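Local coordinates for protein malate synthase (Haloferax volcanii, PDB 3OYZ) that catalyses the magnesium-dependent Claisen condensation of acetyl-CoA with glyoxylate and the hydrolysis of malyl-CoA to malate in the glyoxylate cycle, at residues A[42-53]-A[77-86]; A[149-160]-A[182-193]. One frame throughout, in Å; residues are numbered along the deposited sequence.

Interaction 1: residues A[42-53]-A[77-86]; sequences APDVWVPDNEDA and FPGEIHPRMV. With ACO (acetyl coenzyme *a), chain B; PYR (pyruvic acid), chain C.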
loop_
_atom_site.group_PDB
_atom_site.type_symbol
_atom_site.label_atom_id
_atom_site.label_comp_id
_atom_site.label_asym_id
_atom_site.label_seq_id
_atom_site.Cartn_x
_atom_site.Cartn_y
_atom_site.Cartn_z
ATOM N N ALA A 42 -26.010 -2.886 -21.359
ATOM C CA ALA A 42 -24.866 -2.633 -22.257
ATOM C C ALA A 42 -23.728 -1.960 -21.470
ATOM O O ALA A 42 -23.991 -1.094 -20.654
ATOM C CB ALA A 42 -25.262 -1.759 -23.401
ATOM N N PRO A 43 -22.480 -2.344 -21.754
ATOM C CA PRO A 43 -21.368 -1.819 -20.913
ATOM C C PRO A 43 -20.925 -0.432 -21.330
ATOM O O PRO A 43 -21.052 -0.085 -22.502
ATOM C CB PRO A 43 -20.314 -2.927 -21.034
ATOM C CG PRO A 43 -20.485 -3.438 -22.455
ATOM C CD PRO A 43 -22.050 -3.445 -22.631
ATOM N N ASP A 44 -20.393 0.400 -20.423
ATOM C CA ASP A 44 -19.741 1.642 -20.867
ATOM C C ASP A 44 -18.592 1.360 -21.846
ATOM O O ASP A 44 -18.349 2.101 -22.794
ATOM C CB ASP A 44 -19.214 2.385 -19.635
ATOM C CG ASP A 44 -20.316 2.979 -18.827
ATOM O OD1 ASP A 44 -21.355 3.342 -19.443
ATOM O OD2 ASP A 44 -20.154 3.089 -17.590
ATOM N N VAL A 45 -17.892 0.256 -21.675
ATOM C CA VAL A 45 -16.740 -0.061 -22.533
ATOM C C VAL A 45 -16.870 -1.512 -22.841
ATOM O O VAL A 45 -16.935 -2.358 -21.964
ATOM C CB VAL A 45 -15.310 0.272 -21.859
ATOM C CG1 VAL A 45 -14.245 -0.369 -22.653
ATOM C CG2 VAL A 45 -15.069 1.720 -21.999
ATOM N N TRP A 46 -16.878 -1.816 -24.134
ATOM C CA TRP A 46 -17.013 -3.185 -24.521
ATOM C C TRP A 46 -15.706 -3.627 -25.151
ATOM O O TRP A 46 -15.178 -2.931 -25.997
ATOM C CB TRP A 46 -18.170 -3.311 -25.565
ATOM C CG TRP A 46 -18.272 -4.738 -26.061
ATOM C CD1 TRP A 46 -18.153 -5.878 -25.320
ATOM C CD2 TRP A 46 -18.466 -5.165 -27.413
ATOM N NE1 TRP A 46 -18.256 -6.989 -26.133
ATOM C CE2 TRP A 46 -18.407 -6.565 -27.425
ATOM C CE3 TRP A 46 -18.700 -4.479 -28.629
ATOM C CZ2 TRP A 46 -18.656 -7.331 -28.594
ATOM C CZ3 TRP A 46 -18.819 -5.244 -29.821
ATOM C CH2 TRP A 46 -18.811 -6.647 -29.776
ATOM N N VAL A 47 -15.195 -4.774 -24.753
ATOM C CA VAL A 47 -13.884 -5.242 -25.198
ATOM C C VAL A 47 -13.955 -6.569 -25.950
ATOM O O VAL A 47 -13.878 -7.651 -25.357
ATOM C CB VAL A 47 -12.966 -5.355 -23.920
ATOM C CG1 VAL A 47 -11.538 -5.699 -24.294
ATOM C CG2 VAL A 47 -13.020 -4.013 -23.207
ATOM N N PRO A 48 -14.058 -6.513 -27.290
ATOM C CA PRO A 48 -13.856 -7.808 -27.914
ATOM C C PRO A 48 -12.447 -8.316 -27.647
ATOM O O PRO A 48 -11.478 -7.675 -28.055
ATOM C CB PRO A 48 -13.926 -7.472 -29.406
ATOM C CG PRO A 48 -14.889 -6.308 -29.513
ATOM C CD PRO A 48 -14.593 -5.491 -28.227
ATOM N N ASP A 49 -12.331 -9.493 -27.085
ATOM C CA ASP A 49 -11.087 -9.958 -26.534
ATOM C C ASP A 49 -10.376 -11.000 -27.314
ATOM O O ASP A 49 -10.579 -12.162 -27.020
ATOM C CB ASP A 49 -11.341 -10.419 -25.107
ATOM C CG ASP A 49 -10.081 -10.678 -24.325
ATOM O OD1 ASP A 49 -8.990 -10.401 -24.842
ATOM O OD2 ASP A 49 -10.202 -11.247 -23.219
ATOM N N ASN A 50 -9.430 -10.581 -28.159
ATOM C CA ASN A 50 -8.566 -11.490 -28.865
ATOM C C ASN A 50 -7.443 -12.137 -28.084
ATOM O O ASN A 50 -6.665 -12.901 -28.666
ATOM C CB ASN A 50 -8.010 -10.820 -30.124
ATOM C CG ASN A 50 -7.987 -11.804 -31.330
ATOM O OD1 ASN A 50 -8.942 -12.571 -31.542
ATOM N ND2 ASN A 50 -6.916 -11.784 -32.093
ATOM N N GLU A 51 -7.351 -11.825 -26.786
ATOM C CA GLU A 51 -6.271 -12.379 -25.971
ATOM C C GLU A 51 -6.831 -13.492 -25.114
ATOM O O GLU A 51 -7.337 -14.469 -25.716
ATOM C CB GLU A 51 -5.577 -11.297 -25.115
ATOM C CG GLU A 51 -4.259 -11.815 -24.536
ATOM C CD GLU A 51 -4.098 -11.518 -23.047
ATOM O OE1 GLU A 51 -5.097 -11.424 -22.333
ATOM O OE2 GLU A 51 -2.977 -11.468 -22.522
ATOM N N ASP A 52 -6.824 -13.380 -23.774
ATOM C CA ASP A 52 -7.128 -14.568 -22.951
ATOM C C ASP A 52 -8.555 -15.146 -23.065
ATOM O O ASP A 52 -8.780 -16.295 -22.701
ATOM C CB ASP A 52 -6.590 -14.554 -21.518
ATOM C CG ASP A 52 -5.041 -14.731 -21.495
ATOM O OD1 ASP A 52 -4.400 -14.899 -22.564
ATOM O OD2 ASP A 52 -4.382 -14.816 -20.447
ATOM N N ALA A 53 -9.503 -14.376 -23.564
ATOM C CA ALA A 53 -10.850 -14.928 -23.792
ATOM C C ALA A 53 -10.932 -15.936 -24.933
ATOM O O ALA A 53 -11.880 -16.728 -24.983
ATOM C CB ALA A 53 -11.843 -13.798 -24.036
ATOM N N PHE A 77 -23.786 0.578 -31.414
ATOM C CA PHE A 77 -23.466 0.054 -30.078
ATOM C C PHE A 77 -23.469 1.263 -29.153
ATOM O O PHE A 77 -22.878 2.288 -29.512
ATOM C CB PHE A 77 -22.105 -0.621 -30.073
ATOM C CG PHE A 77 -21.801 -1.239 -28.762
ATOM C CD1 PHE A 77 -22.502 -2.372 -28.359
ATOM C CD2 PHE A 77 -20.863 -0.663 -27.906
ATOM C CE1 PHE A 77 -22.298 -2.946 -27.122
ATOM C CE2 PHE A 77 -20.664 -1.229 -26.655
ATOM C CZ PHE A 77 -21.376 -2.344 -26.248
ATOM N N PRO A 78 -24.175 1.232 -28.005
ATOM C CA PRO A 78 -24.187 2.558 -27.388
ATOM C C PRO A 78 -22.970 2.911 -26.478
ATOM O O PRO A 78 -22.900 4.069 -26.096
ATOM C CB PRO A 78 -25.378 2.493 -26.424
ATOM C CG PRO A 78 -25.372 1.081 -25.981
ATOM C CD PRO A 78 -24.957 0.257 -27.221
ATOM N N GLY A 79 -22.206 1.932 -25.998
ATOM C CA GLY A 79 -20.971 2.203 -25.226
ATOM C C GLY A 79 -19.752 2.434 -26.111
ATOM O O GLY A 79 -19.912 2.770 -27.281
ATOM N N GLU A 80 -18.516 2.282 -25.617
ATOM C CA GLU A 80 -17.351 2.539 -26.502
ATOM C C GLU A 80 -16.765 1.212 -26.783
ATOM O O GLU A 80 -16.729 0.384 -25.879
ATOM C CB GLU A 80 -16.302 3.417 -25.771
ATOM C CG GLU A 80 -16.689 4.905 -25.643
ATOM C CD GLU A 80 -15.526 5.777 -25.082
ATOM O OE1 GLU A 80 -14.398 5.236 -24.970
ATOM O OE2 GLU A 80 -15.681 7.003 -24.813
ATOM N N ILE A 81 -16.189 1.016 -27.969
ATOM C CA ILE A 81 -15.585 -0.239 -28.322
ATOM C C ILE A 81 -14.009 -0.140 -28.354
ATOM O O ILE A 81 -13.407 0.653 -29.072
ATOM C CB ILE A 81 -16.112 -0.757 -29.689
ATOM C CG1 ILE A 81 -17.678 -0.705 -29.775
ATOM C CG2 ILE A 81 -15.551 -2.157 -30.025
ATOM C CD1 ILE A 81 -18.214 -1.377 -31.130
ATOM N N HIS A 82 -13.367 -1.014 -27.608
ATOM C CA HIS A 82 -11.887 -1.000 -27.468
ATOM C C HIS A 82 -11.486 -2.445 -27.449
ATOM O O HIS A 82 -11.410 -3.024 -26.374
ATOM C CB HIS A 82 -11.579 -0.395 -26.062
ATOM C CG HIS A 82 -11.901 1.062 -25.917
ATOM N ND1 HIS A 82 -10.946 2.055 -26.019
ATOM C CD2 HIS A 82 -13.048 1.684 -25.531
ATOM C CE1 HIS A 82 -11.508 3.228 -25.798
ATOM N NE2 HIS A 82 -12.775 3.025 -25.454
ATOM N N PRO A 83 -11.149 -3.094 -28.591
ATOM C CA PRO A 83 -10.781 -4.493 -28.540
ATOM C C PRO A 83 -9.415 -4.809 -27.868
ATOM O O PRO A 83 -8.496 -3.967 -27.952
ATOM C CB PRO A 83 -10.614 -4.844 -30.040
ATOM C CG PRO A 83 -11.434 -3.920 -30.778
ATOM C CD PRO A 83 -11.273 -2.605 -29.976
ATOM N N ARG A 84 -9.269 -5.951 -27.221
ATOM C CA ARG A 84 -7.986 -6.326 -26.607
ATOM C C ARG A 84 -7.178 -7.141 -27.614
ATOM O O ARG A 84 -7.641 -8.205 -28.059
ATOM C CB ARG A 84 -8.170 -7.086 -25.276
ATOM C CG ARG A 84 -6.800 -7.578 -24.640
ATOM C CD ARG A 84 -6.887 -7.768 -23.160
ATOM N NE ARG A 84 -7.552 -9.032 -22.813
ATOM C CZ ARG A 84 -7.462 -9.657 -21.648
ATOM N NH1 ARG A 84 -6.709 -9.229 -20.603
ATOM N NH2 ARG A 84 -8.086 -10.808 -21.538
ATOM N N MET A 85 -5.949 -6.684 -27.895
ATOM C CA MET A 85 -4.992 -7.351 -28.756
ATOM C C MET A 85 -4.028 -8.196 -27.913
ATOM O O MET A 85 -3.861 -7.988 -26.689
ATOM C CB MET A 85 -4.221 -6.273 -29.542
ATOM C CG MET A 85 -5.202 -5.337 -30.221
ATOM S SD MET A 85 -5.818 -6.055 -31.816
ATOM C CE MET A 85 -7.253 -6.913 -31.198
ATOM N N VAL A 86 -3.263 -9.055 -28.571
ATOM C CA VAL A 86 -2.246 -9.756 -27.774
ATOM C C VAL A 86 -1.020 -8.843 -27.566
ATOM O O VAL A 86 -0.830 -7.923 -28.358
ATOM C CB VAL A 86 -1.783 -11.105 -28.366
ATOM C CG1 VAL A 86 -2.967 -12.088 -28.380
ATOM C CG2 VAL A 86 -1.243 -10.928 -29.791
HETATM N N1A ACO B . -19.849 -12.035 -24.167
HETATM C C2A ACO B . -20.933 -12.246 -24.937
HETATM N N3A ACO B . -21.904 -13.091 -24.547
HETATM C C4A ACO B . -21.853 -13.792 -23.385
HETATM C C5A ACO B . -20.675 -13.577 -22.518
HETATM C C6A ACO B . -19.618 -12.664 -22.992
HETATM N N6A ACO B . -18.530 -12.533 -22.186
HETATM N N7A ACO B . -20.819 -14.355 -21.437
HETATM C C8A ACO B . -21.980 -15.035 -21.598
HETATM N N9A ACO B . -22.614 -14.667 -22.719
HETATM C C1B ACO B . -23.937 -15.226 -23.147
HETATM C C2B ACO B . -23.949 -16.709 -22.799
HETATM O O2B ACO B . -23.346 -17.437 -23.867
HETATM C C3B ACO B . -25.423 -17.000 -22.597
HETATM O O3B ACO B . -25.911 -17.083 -23.939
HETATM P P3B ACO B . -27.264 -17.881 -24.435
HETATM O O7A ACO B . -28.187 -16.685 -24.611
HETATM O O8A ACO B . -27.501 -18.806 -23.259
HETATM O O9A ACO B . -26.897 -18.631 -25.696
HETATM C C4B ACO B . -25.914 -15.718 -21.946
HETATM O O4B ACO B . -25.052 -14.674 -22.422
HETATM C C5B ACO B . -25.782 -15.769 -20.428
HETATM O O5B ACO B . -24.562 -16.453 -20.140
HETATM P P1A ACO B . -24.197 -16.972 -18.666
HETATM O O1A ACO B . -25.051 -18.092 -18.165
HETATM O O2A ACO B . -24.255 -15.733 -17.820
HETATM O O3A ACO B . -22.691 -17.515 -18.633
HETATM P P2A ACO B . -22.273 -18.923 -19.273
HETATM O O4A ACO B . -23.033 -18.829 -20.557
HETATM O O5A ACO B . -22.280 -19.945 -18.156
HETATM O O6A ACO B . -20.686 -18.825 -19.616
HETATM C CBP ACO B . -18.383 -17.979 -19.428
HETATM C CCP ACO B . -19.664 -18.404 -18.699
HETATM C CDP ACO B . -17.822 -19.131 -20.260
HETATM C CEP ACO B . -17.355 -17.648 -18.355
HETATM C CAP ACO B . -18.611 -16.807 -20.391
HETATM O OAP ACO B . -19.360 -15.866 -19.634
HETATM C C9P ACO B . -17.341 -16.132 -20.866
HETATM O O9P ACO B . -16.602 -16.706 -21.673
HETATM N N8P ACO B . -17.073 -14.925 -20.339
HETATM C C7P ACO B . -15.875 -14.212 -20.763
HETATM C C6P ACO B . -14.575 -14.799 -20.191
HETATM C C5P ACO B . -13.502 -13.776 -20.513
HETATM O O5P ACO B . -13.803 -12.740 -21.103
HETATM N N4P ACO B . -12.280 -14.064 -20.065
HETATM C C3P ACO B . -11.120 -13.204 -20.224
HETATM C C2P ACO B . -11.237 -11.929 -19.386
HETATM S S1P ACO B . -10.505 -12.482 -17.874
HETATM C C ACO B . -8.827 -12.460 -18.015
HETATM O O ACO B . -8.243 -12.399 -19.079
HETATM C CH3 ACO B . -8.047 -12.579 -16.741
HETATM C C PYR C . -6.071 -10.989 -15.842
HETATM O O PYR C . -4.906 -11.449 -16.095
HETATM O OXT PYR C . -6.536 -10.874 -14.650
HETATM C CA PYR C . -6.786 -10.471 -16.923
HETATM O O3 PYR C . -6.259 -10.469 -18.115
HETATM C CB PYR C . -8.113 -9.845 -16.706
#

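Interaction 2: residues A[149-160]-A[182-193]; sequences GSLAMSVIIESG and RLFLLVDGEVDY. With MG (magnesium ion), chain D; PYR (pyruvic acid), chain C.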
loop_
_atom_site.group_PDB
_atom_site.type_symbol
_atom_site.label_atom_id
_atom_site.label_comp_id
_atom_site.label_asym_id
_atom_site.label_seq_id
_atom_site.Cartn_x
_atom_site.Cartn_y
_atom_site.Cartn_z
ATOM N N GLY A 149 -3.147 10.178 -32.462
ATOM C CA GLY A 149 -3.659 10.224 -31.071
ATOM C C GLY A 149 -5.130 9.839 -30.967
ATOM O O GLY A 149 -5.717 9.799 -29.895
ATOM N N SER A 150 -5.764 9.517 -32.094
ATOM C CA SER A 150 -7.210 9.281 -32.054
ATOM C C SER A 150 -7.571 7.891 -31.524
ATOM O O SER A 150 -8.674 7.686 -30.975
ATOM C CB SER A 150 -7.801 9.517 -33.457
ATOM O OG SER A 150 -7.354 8.511 -34.361
ATOM N N LEU A 151 -6.689 6.905 -31.660
ATOM C CA LEU A 151 -6.966 5.645 -30.969
ATOM C C LEU A 151 -6.453 5.678 -29.500
ATOM O O LEU A 151 -5.226 5.813 -29.289
ATOM C CB LEU A 151 -6.201 4.536 -31.676
ATOM C CG LEU A 151 -6.819 4.288 -33.073
ATOM C CD1 LEU A 151 -5.901 3.265 -33.629
ATOM C CD2 LEU A 151 -8.221 3.667 -32.895
ATOM N N ALA A 152 -7.380 5.572 -28.548
ATOM C CA ALA A 152 -7.092 5.512 -27.110
ATOM C C ALA A 152 -6.295 4.243 -26.836
ATOM O O ALA A 152 -6.493 3.228 -27.496
ATOM C CB ALA A 152 -8.432 5.575 -26.282
ATOM N N MET A 153 -5.301 4.291 -25.945
ATOM C CA MET A 153 -4.676 3.058 -25.478
ATOM C C MET A 153 -5.078 2.826 -24.028
ATOM O O MET A 153 -4.952 3.726 -23.193
ATOM C CB MET A 153 -3.134 3.225 -25.528
ATOM C CG MET A 153 -2.292 1.964 -25.055
ATOM S SD MET A 153 -0.527 2.506 -25.325
ATOM C CE MET A 153 0.298 1.658 -23.984
ATOM N N SER A 154 -5.394 1.593 -23.671
ATOM C CA SER A 154 -5.716 1.272 -22.294
ATOM C C SER A 154 -4.747 0.158 -21.987
ATOM O O SER A 154 -4.433 -0.636 -22.905
ATOM C CB SER A 154 -7.186 0.819 -22.094
ATOM O OG SER A 154 -7.975 1.998 -22.290
ATOM N N VAL A 155 -4.301 0.025 -20.732
ATOM C CA VAL A 155 -3.369 -1.062 -20.500
ATOM C C VAL A 155 -3.908 -1.896 -19.371
ATOM O O VAL A 155 -4.542 -1.403 -18.437
ATOM C CB VAL A 155 -1.916 -0.610 -20.142
ATOM C CG1 VAL A 155 -1.385 0.271 -21.259
ATOM C CG2 VAL A 155 -1.974 0.289 -18.862
ATOM N N ILE A 156 -3.574 -3.183 -19.369
ATOM C CA ILE A 156 -3.876 -4.016 -18.234
ATOM C C ILE A 156 -2.629 -4.070 -17.293
ATOM O O ILE A 156 -1.548 -4.371 -17.780
ATOM C CB ILE A 156 -4.067 -5.482 -18.680
ATOM C CG1 ILE A 156 -5.234 -5.645 -19.690
ATOM C CG2 ILE A 156 -4.516 -6.284 -17.418
ATOM C CD1 ILE A 156 -6.485 -4.929 -19.382
ATOM N N ILE A 157 -2.763 -3.724 -16.010
ATOM C CA ILE A 157 -1.669 -3.698 -14.996
ATOM C C ILE A 157 -1.708 -5.082 -14.415
ATOM O O ILE A 157 -2.603 -5.405 -13.615
ATOM C CB ILE A 157 -1.971 -2.659 -13.838
ATOM C CG1 ILE A 157 -2.229 -1.240 -14.462
ATOM C CG2 ILE A 157 -0.745 -2.640 -12.860
ATOM C CD1 ILE A 157 -1.103 -0.694 -15.421
ATOM N N GLU A 158 -0.798 -5.946 -14.861
ATOM C CA GLU A 158 -0.861 -7.311 -14.372
ATOM C C GLU A 158 0.528 -7.860 -14.186
ATOM O O GLU A 158 0.766 -9.077 -14.312
ATOM C CB GLU A 158 -1.678 -8.221 -15.323
ATOM C CG GLU A 158 -1.194 -8.290 -16.738
ATOM C CD GLU A 158 -2.349 -8.889 -17.614
ATOM O OE1 GLU A 158 -2.394 -8.593 -18.802
ATOM O OE2 GLU A 158 -3.274 -9.514 -17.083
ATOM N N SER A 159 1.448 -6.940 -13.851
ATOM C CA SER A 159 2.767 -7.324 -13.370
ATOM C C SER A 159 3.258 -6.283 -12.340
ATOM O O SER A 159 2.833 -5.111 -12.379
ATOM C CB SER A 159 3.743 -7.320 -14.535
ATOM O OG SER A 159 4.097 -6.082 -15.146
ATOM N N GLY A 160 4.182 -6.730 -11.503
ATOM C CA GLY A 160 4.917 -5.867 -10.600
ATOM C C GLY A 160 5.560 -4.701 -11.345
ATOM O O GLY A 160 5.476 -3.558 -10.881
ATOM N N ARG A 182 -2.443 9.468 -25.359
ATOM C CA ARG A 182 -3.602 8.591 -25.757
ATOM C C ARG A 182 -4.093 7.603 -24.680
ATOM O O ARG A 182 -5.151 6.949 -24.827
ATOM C CB ARG A 182 -3.186 7.786 -27.025
ATOM C CG ARG A 182 -2.128 6.640 -26.751
ATOM C CD ARG A 182 -1.626 5.719 -27.877
ATOM N NE ARG A 182 -0.941 6.425 -28.963
ATOM C CZ ARG A 182 -1.480 6.847 -30.104
ATOM N NH1 ARG A 182 -2.783 6.748 -30.297
ATOM N NH2 ARG A 182 -0.736 7.405 -31.042
ATOM N N LEU A 183 -3.335 7.476 -23.576
ATOM C CA LEU A 183 -3.726 6.601 -22.498
ATOM C C LEU A 183 -5.099 6.954 -21.931
ATOM O O LEU A 183 -5.375 8.125 -21.682
ATOM C CB LEU A 183 -2.768 6.628 -21.279
ATOM C CG LEU A 183 -1.482 5.829 -21.617
ATOM C CD1 LEU A 183 -0.340 6.150 -20.547
ATOM C CD2 LEU A 183 -1.810 4.292 -21.435
ATOM N N PHE A 184 -5.885 5.899 -21.715
ATOM C CA PHE A 184 -7.301 6.035 -21.311
ATOM C C PHE A 184 -7.501 5.236 -20.030
ATOM O O PHE A 184 -7.573 5.842 -18.974
ATOM C CB PHE A 184 -8.241 5.587 -22.454
ATOM C CG PHE A 184 -9.715 5.638 -22.084
ATOM C CD1 PHE A 184 -10.187 6.593 -21.190
ATOM C CD2 PHE A 184 -10.616 4.696 -22.607
ATOM C CE1 PHE A 184 -11.538 6.641 -20.750
ATOM C CE2 PHE A 184 -11.984 4.725 -22.192
ATOM C CZ PHE A 184 -12.431 5.679 -21.284
ATOM N N LEU A 185 -7.586 3.917 -20.079
ATOM C CA LEU A 185 -7.897 3.222 -18.835
ATOM C C LEU A 185 -6.624 2.492 -18.345
ATOM O O LEU A 185 -5.809 1.949 -19.146
ATOM C CB LEU A 185 -8.945 2.092 -19.025
ATOM C CG LEU A 185 -10.230 2.573 -19.736
ATOM C CD1 LEU A 185 -11.096 1.361 -20.051
ATOM C CD2 LEU A 185 -10.968 3.393 -18.692
ATOM N N LEU A 186 -6.535 2.447 -17.020
ATOM C CA LEU A 186 -5.524 1.610 -16.377
ATOM C C LEU A 186 -6.348 0.558 -15.683
ATOM O O LEU A 186 -7.119 0.868 -14.751
ATOM C CB LEU A 186 -4.757 2.412 -15.302
ATOM C CG LEU A 186 -4.119 3.698 -15.867
ATOM C CD1 LEU A 186 -3.415 4.446 -14.634
ATOM C CD2 LEU A 186 -3.195 3.318 -17.075
ATOM N N VAL A 187 -6.156 -0.694 -16.094
ATOM C CA VAL A 187 -7.121 -1.701 -15.650
ATOM C C VAL A 187 -6.387 -2.790 -14.927
ATOM O O VAL A 187 -5.484 -3.330 -15.495
ATOM C CB VAL A 187 -7.849 -2.378 -16.871
ATOM C CG1 VAL A 187 -8.916 -3.355 -16.419
ATOM C CG2 VAL A 187 -8.449 -1.328 -17.788
ATOM N N ASP A 188 -6.725 -3.145 -13.686
ATOM C CA ASP A 188 -6.021 -4.244 -13.040
ATOM C C ASP A 188 -6.350 -5.603 -13.650
ATOM O O ASP A 188 -7.520 -5.852 -13.977
ATOM C CB ASP A 188 -6.349 -4.282 -11.558
ATOM C CG ASP A 188 -5.677 -3.130 -10.829
ATOM O OD1 ASP A 188 -4.636 -2.716 -11.372
ATOM O OD2 ASP A 188 -6.183 -2.620 -9.838
ATOM N N GLY A 189 -5.336 -6.462 -13.723
ATOM C CA GLY A 189 -5.538 -7.827 -14.140
ATOM C C GLY A 189 -5.120 -8.753 -13.027
ATOM O O GLY A 189 -4.050 -9.310 -13.082
ATOM N N GLU A 190 -5.995 -8.979 -12.061
ATOM C CA GLU A 190 -5.615 -9.708 -10.853
ATOM C C GLU A 190 -5.132 -11.129 -11.102
ATOM O O GLU A 190 -4.343 -11.636 -10.301
ATOM C CB GLU A 190 -6.701 -9.697 -9.787
ATOM C CG GLU A 190 -6.693 -8.497 -8.837
ATOM C CD GLU A 190 -7.526 -7.319 -9.323
ATOM O OE1 GLU A 190 -7.809 -7.326 -10.536
ATOM O OE2 GLU A 190 -7.837 -6.381 -8.545
ATOM N N VAL A 191 -5.543 -11.737 -12.211
ATOM C CA VAL A 191 -5.261 -13.162 -12.403
ATOM C C VAL A 191 -3.799 -13.321 -12.840
ATOM O O VAL A 191 -3.027 -14.007 -12.174
ATOM C CB VAL A 191 -6.217 -13.859 -13.392
ATOM C CG1 VAL A 191 -5.933 -15.349 -13.285
ATOM C CG2 VAL A 191 -7.648 -13.603 -12.966
ATOM N N ASP A 192 -3.423 -12.700 -13.948
ATOM C CA ASP A 192 -2.018 -12.735 -14.336
ATOM C C ASP A 192 -1.117 -12.015 -13.310
ATOM O O ASP A 192 0.046 -12.402 -13.122
ATOM C CB ASP A 192 -1.873 -12.065 -15.688
ATOM C CG ASP A 192 -2.189 -13.028 -16.855
ATOM O OD1 ASP A 192 -1.660 -14.148 -16.745
ATOM O OD2 ASP A 192 -2.989 -12.662 -17.756
ATOM N N TYR A 193 -1.675 -11.069 -12.559
ATOM C CA TYR A 193 -0.858 -10.406 -11.549
ATOM C C TYR A 193 -0.532 -11.364 -10.428
ATOM O O TYR A 193 0.605 -11.439 -9.969
ATOM C CB TYR A 193 -1.661 -9.221 -11.010
ATOM C CG TYR A 193 -0.925 -8.392 -9.963
ATOM C CD1 TYR A 193 0.005 -7.434 -10.361
ATOM C CD2 TYR A 193 -1.207 -8.542 -8.602
ATOM C CE1 TYR A 193 0.676 -6.627 -9.370
ATOM C CE2 TYR A 193 -0.574 -7.760 -7.648
ATOM C CZ TYR A 193 0.318 -6.773 -8.037
ATOM O OH TYR A 193 0.911 -6.075 -6.990
HETATM MG MG MG D . -4.241 -11.250 -17.881
HETATM C C PYR C . -6.071 -10.989 -15.842
HETATM O O PYR C . -4.906 -11.449 -16.095
HETATM O OXT PYR C . -6.536 -10.874 -14.650
HETATM C CA PYR C . -6.786 -10.471 -16.923
HETATM O O3 PYR C . -6.259 -10.469 -18.115
HETATM C CB PYR C . -8.113 -9.845 -16.706
HETATM O O HOH W 1 -3.927 -10.589 -19.738
HETATM O O HOH W 2 -5.518 -12.849 -19.073
#

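Interaction 1: residues A[42-53]-A[77-86]
Asp49 and Arg84 lie side by side and point the same way, forming a side-on salt bridge in which each carboxylate oxygen takes one nitrogen. Arg84 NE reaches Asp49 OD1 at 2.8 Å almost straight (172°), and Arg84 NH2 reaches Asp49 OD2 at 2.7 Å on its syn side. The two planes are turned 50° apart, and OD1 is met from above the carboxylate plane; from the opposite face it also accepts Glu51 N, closing an Asx turn. Glu51 adds charge from another direction: its OE1 sits over the guanidinium face, 3.0 Å from Arg84 CZ, with no N-H aimed at it, and is itself held by Asp52 N. Gripped in this way, the arginine turns two further N-H groups at its edge to the ligands, NH1 to pyruvate O3 (2.8 Å) and NH2 to the acetyl oxygen O of acetyl-CoA (2.9 Å). Were Asp49 replaced by an alanine, the guanidinium would probably lose its side-on partner and be freer to turn away from both ligands.

Backbone hydrogen bonds run in parallel pairing from Glu80 N to Asp44 O, then through Trp46 N to Glu80 O and His82 N to Trp46 O, and resume where Arg84 N meets Pro48 O and Asn50 N meets Arg84 O.

Apolar contacts gather at the other end. With CG anti to its backbone N (chi1 -176°), Phe77 brings CZ to within 3.4 Å of Trp46 CB, while Trp46 CE3 lies over the centre of one Phe77 face. Ile81 CD1 meets the indole edge, and Trp46 NE1 is hydrogen-bonded to Ser17 OG.

Adjacent parallel strands linked through helix 59-73 make this a beta-alpha-beta unit of the TIM barrel, whose C-terminal strand ends carry the active site.

Interaction 2: residues A[149-160]-A[182-193]
Glu158, just past strand 152-157, and Asp192, in the first turn of the helix that follows strand 183-188, stand side by side at the C-terminal ends of neighbouring TIM-barrel strands, their carboxylates pointing the same way with planes 78° apart. Each gives one oxygen to the magnesium ion: Glu158 OE2 at 2.1 Å and Asp192 OD2 at 1.9 Å. Pyruvate O and O3 chelate the same metal, and two waters complete six ligands. Glu158 CG lies between its backbone N and carbonyl carbon (chi1 57°), with the chain extended beyond it toward the ion; its OE1 accepts a hydrogen bond from one metal-bound water and is also held by Glu123 N. At the start of helix 190-197, Val191 N and Asp192 N donate to pyruvate OXT and O, so the helix N-terminus probably stabilises the carboxylate. Tyr193 turns its ring edge to the backbone of Glu158 and Ser159.

Along the strands the side chains alternate between two faces. On one, the side chains of Val155 and Leu186 lie side by side, Val155 CG2 3.7 Å from Leu186 CD2, and the Leu183 side chain passes obliquely, its CD2 near Val155 CG1. On the other, Ile156 CD1 lies against Val187 CB at 3.8 Å, while Ile156 CG2 touches Gly189 CA; Gly189, with no CB, lets the backbone pass close to both this methyl and Glu158 OE2.

The register slips by one residue between Met153 and Val155, a beta bulge. There Ser154 OG, set anti to its carbonyl carbon (chi1 -71°), accepts from Leu185 N at 3.0 Å, so a side chain serves a strand N-H inside the bulge. At the far end Arg182, also salt-bridged to Asp134 and Glu141, lays its aliphatic CD against Met153 CB and directs NH1, in the plane of its guanidinium, to Leu151 O at 2.8 Å.

Interaction 1 closes before interaction 2 opens along the chain, and their centres lie 13 Å apart. Both belong to the parallel eight-stranded barrel sheet: 42-53 and 77-86 supply its second and third strands, 149-160 and 182-193 its fifth and sixth, with strand 118-121 the fourth in sequence. Near the N-terminal part of strand 183-188 the two meet directly, as His82 CE1 packs on Phe184 CD2 at 3.6 Å. At the C-terminal ends they converge on pyruvate, interaction 1 bringing the arginine that also reaches acetyl-CoA and interaction 2 the metal-binding carboxylates. The pocket that holds acetyl-CoA and pyruvate, the latter where glyoxylate is expected, is thus assembled from strand ends far apart in sequence.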